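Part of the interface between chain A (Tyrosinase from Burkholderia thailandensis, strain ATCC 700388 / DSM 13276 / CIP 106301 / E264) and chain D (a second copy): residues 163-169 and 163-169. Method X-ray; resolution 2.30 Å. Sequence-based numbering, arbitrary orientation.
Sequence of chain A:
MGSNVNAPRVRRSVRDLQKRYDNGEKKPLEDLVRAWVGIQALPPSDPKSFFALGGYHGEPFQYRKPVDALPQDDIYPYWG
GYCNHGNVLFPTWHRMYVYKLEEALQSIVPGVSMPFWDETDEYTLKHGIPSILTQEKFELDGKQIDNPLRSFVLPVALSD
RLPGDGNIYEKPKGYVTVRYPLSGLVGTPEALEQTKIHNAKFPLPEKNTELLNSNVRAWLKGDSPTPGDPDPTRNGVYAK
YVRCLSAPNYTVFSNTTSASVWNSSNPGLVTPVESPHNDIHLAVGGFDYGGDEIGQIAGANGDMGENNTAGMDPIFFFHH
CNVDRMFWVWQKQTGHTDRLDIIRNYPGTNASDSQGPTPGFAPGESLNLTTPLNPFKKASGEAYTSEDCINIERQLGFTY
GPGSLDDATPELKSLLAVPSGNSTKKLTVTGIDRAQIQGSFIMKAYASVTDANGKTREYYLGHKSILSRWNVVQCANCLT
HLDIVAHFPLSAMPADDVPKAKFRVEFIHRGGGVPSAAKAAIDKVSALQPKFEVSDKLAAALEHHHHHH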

# COMPACT_ATOMS: atom_id res chain seq x y z
N PRO A 163 -10.86 14.64 7.43
CA PRO A 163 -12.09 15.18 6.84
C PRO A 163 -13.10 14.06 6.56
O PRO A 163 -12.75 13.06 5.92
CB PRO A 163 -11.65 15.88 5.54
CG PRO A 163 -10.18 16.15 5.73
CD PRO A 163 -9.69 15.04 6.63
N GLY A 164 -14.30 14.22 7.11
CA GLY A 164 -15.40 13.32 6.84
C GLY A 164 -15.51 12.19 7.85
O GLY A 164 -16.53 11.49 7.87
N ASP A 165 -14.49 12.00 8.71
CA ASP A 165 -14.38 10.79 9.50
C ASP A 165 -14.48 11.05 10.99
O ASP A 165 -13.93 12.01 11.48
CB ASP A 165 -13.07 10.08 9.17
CG ASP A 165 -13.01 8.64 9.73
OD1 ASP A 165 -13.88 7.81 9.42
OD2 ASP A 165 -12.08 8.35 10.50
N GLY A 166 -15.21 10.17 11.70
CA GLY A 166 -15.21 10.13 13.18
C GLY A 166 -14.98 8.70 13.68
O GLY A 166 -15.43 7.77 13.01
N ASN A 167 -14.29 8.48 14.80
CA ASN A 167 -14.19 7.08 15.23
C ASN A 167 -14.12 7.01 16.76
O ASN A 167 -14.06 8.05 17.44
CB ASN A 167 -13.00 6.41 14.53
CG ASN A 167 -11.73 7.05 14.99
OD1 ASN A 167 -11.60 7.26 16.18
ND2 ASN A 167 -10.86 7.46 14.09
N ILE A 168 -14.08 5.79 17.31
CA ILE A 168 -14.30 5.61 18.73
C ILE A 168 -13.02 5.96 19.49
O ILE A 168 -13.05 6.12 20.73
CB ILE A 168 -14.82 4.20 19.08
CG1 ILE A 168 -13.89 3.08 18.63
CG2 ILE A 168 -16.24 3.98 18.55
CD1 ILE A 168 -14.32 1.73 19.07
N TYR A 169 -11.91 6.16 18.77
CA TYR A 169 -10.75 6.76 19.42
C TYR A 169 -11.04 8.19 19.86
O TYR A 169 -10.42 8.66 20.80
CB TYR A 169 -9.52 6.83 18.50
CG TYR A 169 -9.01 5.53 17.98
CD1 TYR A 169 -9.30 4.32 18.60
CD2 TYR A 169 -8.19 5.49 16.86
CE1 TYR A 169 -8.83 3.12 18.11
CE2 TYR A 169 -7.71 4.30 16.35
CZ TYR A 169 -8.01 3.10 16.99
OH TYR A 169 -7.57 1.90 16.50
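Chain D (163-169) PGDGNIY

Residues 163-169 of chain D lie against the same residues of chain A as a short antiparallel β-ladder, two copies of one segment paired about Gly A166 and Gly D166. In each chain residues 165-167 form the strand, and the flanking residues are loop or turn. The two strand axes approach to 4.6 Å, and their N-to-C directions make an angle of 153°, so chain D runs back along chain A with a moderate twist. Its backbone is extended at Asp D165 (phi/psi -113/148), Gly D166 (-148/130) and Asn D167 (-131/175), then turns at Ile D168 (-70/-12) and Tyr D169 (-68/-26); Gly D164, at 85/-9, has the positive phi that favours glycine.

The register is symmetric. CA of Gly D166 lies 5.2 Å from CA of Gly A166, a hydrogen-bonded pair; CA of Asn D167 is 4.3 Å from CA of Asp A165, and CA of Asp D165 is 4.4 Å from CA of Asn A167, both non-hydrogen-bonded pairs. Beyond them, CA of Ile D168 is 5.3 Å from CA of Gly A164, and CA of Gly D164 is 5.3 Å from CA of Ile A168.

Four backbone hydrogen bonds hold the ladder. At the centre Gly D166 N donates to Gly A166 O (2.9 Å) and Gly A166 N to Gly D166 O (2.8 Å), a reciprocal pair; the two acceptors Gly A166 O and Gly D166 O also lie only 2.6 Å apart, a strained contact and not a hydrogen bond. At the ends Ile D168 N donates to Gly A164 O (2.8 Å) and Ile A168 N to Gly D164 O (2.9 Å).

The aspartates and asparagines of both strands project from one face of the sheet. Here Asp D165 OD1 comes within 2.5 Å of Asp A165 OD1, an unusually short approach of two acid groups; whether a proton lies between them is left open. Both aspartates have chi1 in the t well, which carries their ends closer to the partner strand. Both asparagines take p, and their ends lead away: Asn D167 OD1 accepts a weak hydrogen bond from Tyr D169 N (2.9 Å), as Asn A167 OD1 does from Tyr A169 N (2.8 Å), tying each strand to the turn that follows.

Packing is close at the glycines. An ideal CB on Gly D164 would lie a tight 3.4 Å from Ile A168 CD1. The two stretches together bury 376 Å², with Gly D164 and Gly A164 the most covered residues.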

# COMPACT_ATOMS: atom_id res chain seq x y z
N PRO D 163 -15.74 -1.72 11.99
CA PRO D 163 -15.65 -1.67 13.47
C PRO D 163 -14.94 -0.39 13.96
O PRO D 163 -13.78 -0.09 13.54
CB PRO D 163 -14.83 -2.90 13.88
CG PRO D 163 -14.93 -3.85 12.69
CD PRO D 163 -15.17 -2.99 11.47
N GLY D 164 -15.62 0.34 14.84
CA GLY D 164 -15.04 1.51 15.51
C GLY D 164 -15.14 2.81 14.71
O GLY D 164 -14.83 3.87 15.25
N ASP D 165 -15.55 2.74 13.44
CA ASP D 165 -15.52 3.91 12.55
C ASP D 165 -16.93 4.37 12.17
O ASP D 165 -17.83 3.58 12.04
CB ASP D 165 -14.76 3.59 11.27
CG ASP D 165 -14.39 4.85 10.45
OD1 ASP D 165 -13.82 5.82 11.00
OD2 ASP D 165 -14.63 4.86 9.23
N GLY D 166 -17.07 5.66 11.97
CA GLY D 166 -18.29 6.27 11.44
C GLY D 166 -17.92 7.50 10.63
O GLY D 166 -17.14 8.30 11.06
N ASN D 167 -18.42 7.62 9.43
CA ASN D 167 -18.02 8.76 8.61
C ASN D 167 -19.28 9.41 8.04
O ASN D 167 -20.38 8.84 8.14
CB ASN D 167 -17.01 8.30 7.56
CG ASN D 167 -17.58 7.26 6.63
OD1 ASN D 167 -18.73 7.39 6.20
ND2 ASN D 167 -16.83 6.20 6.34
N ILE D 168 -19.13 10.53 7.33
CA ILE D 168 -20.32 11.27 6.80
C ILE D 168 -21.03 10.53 5.65
O ILE D 168 -22.15 10.91 5.29
CB ILE D 168 -19.94 12.70 6.38
CG1 ILE D 168 -18.85 12.77 5.31
CG2 ILE D 168 -19.57 13.49 7.63
CD1 ILE D 168 -18.49 14.19 4.97
N TYR D 169 -20.42 9.47 5.10
CA TYR D 169 -21.12 8.64 4.12
C TYR D 169 -22.27 7.88 4.79
O TYR D 169 -23.19 7.48 4.11
CB TYR D 169 -20.22 7.57 3.50
CG TYR D 169 -19.02 8.07 2.74
CD1 TYR D 169 -19.01 9.34 2.19
CD2 TYR D 169 -17.92 7.25 2.52
CE1 TYR D 169 -17.93 9.79 1.45
CE2 TYR D 169 -16.83 7.68 1.76
CZ TYR D 169 -16.84 8.96 1.24
OH TYR D 169 -15.79 9.42 0.51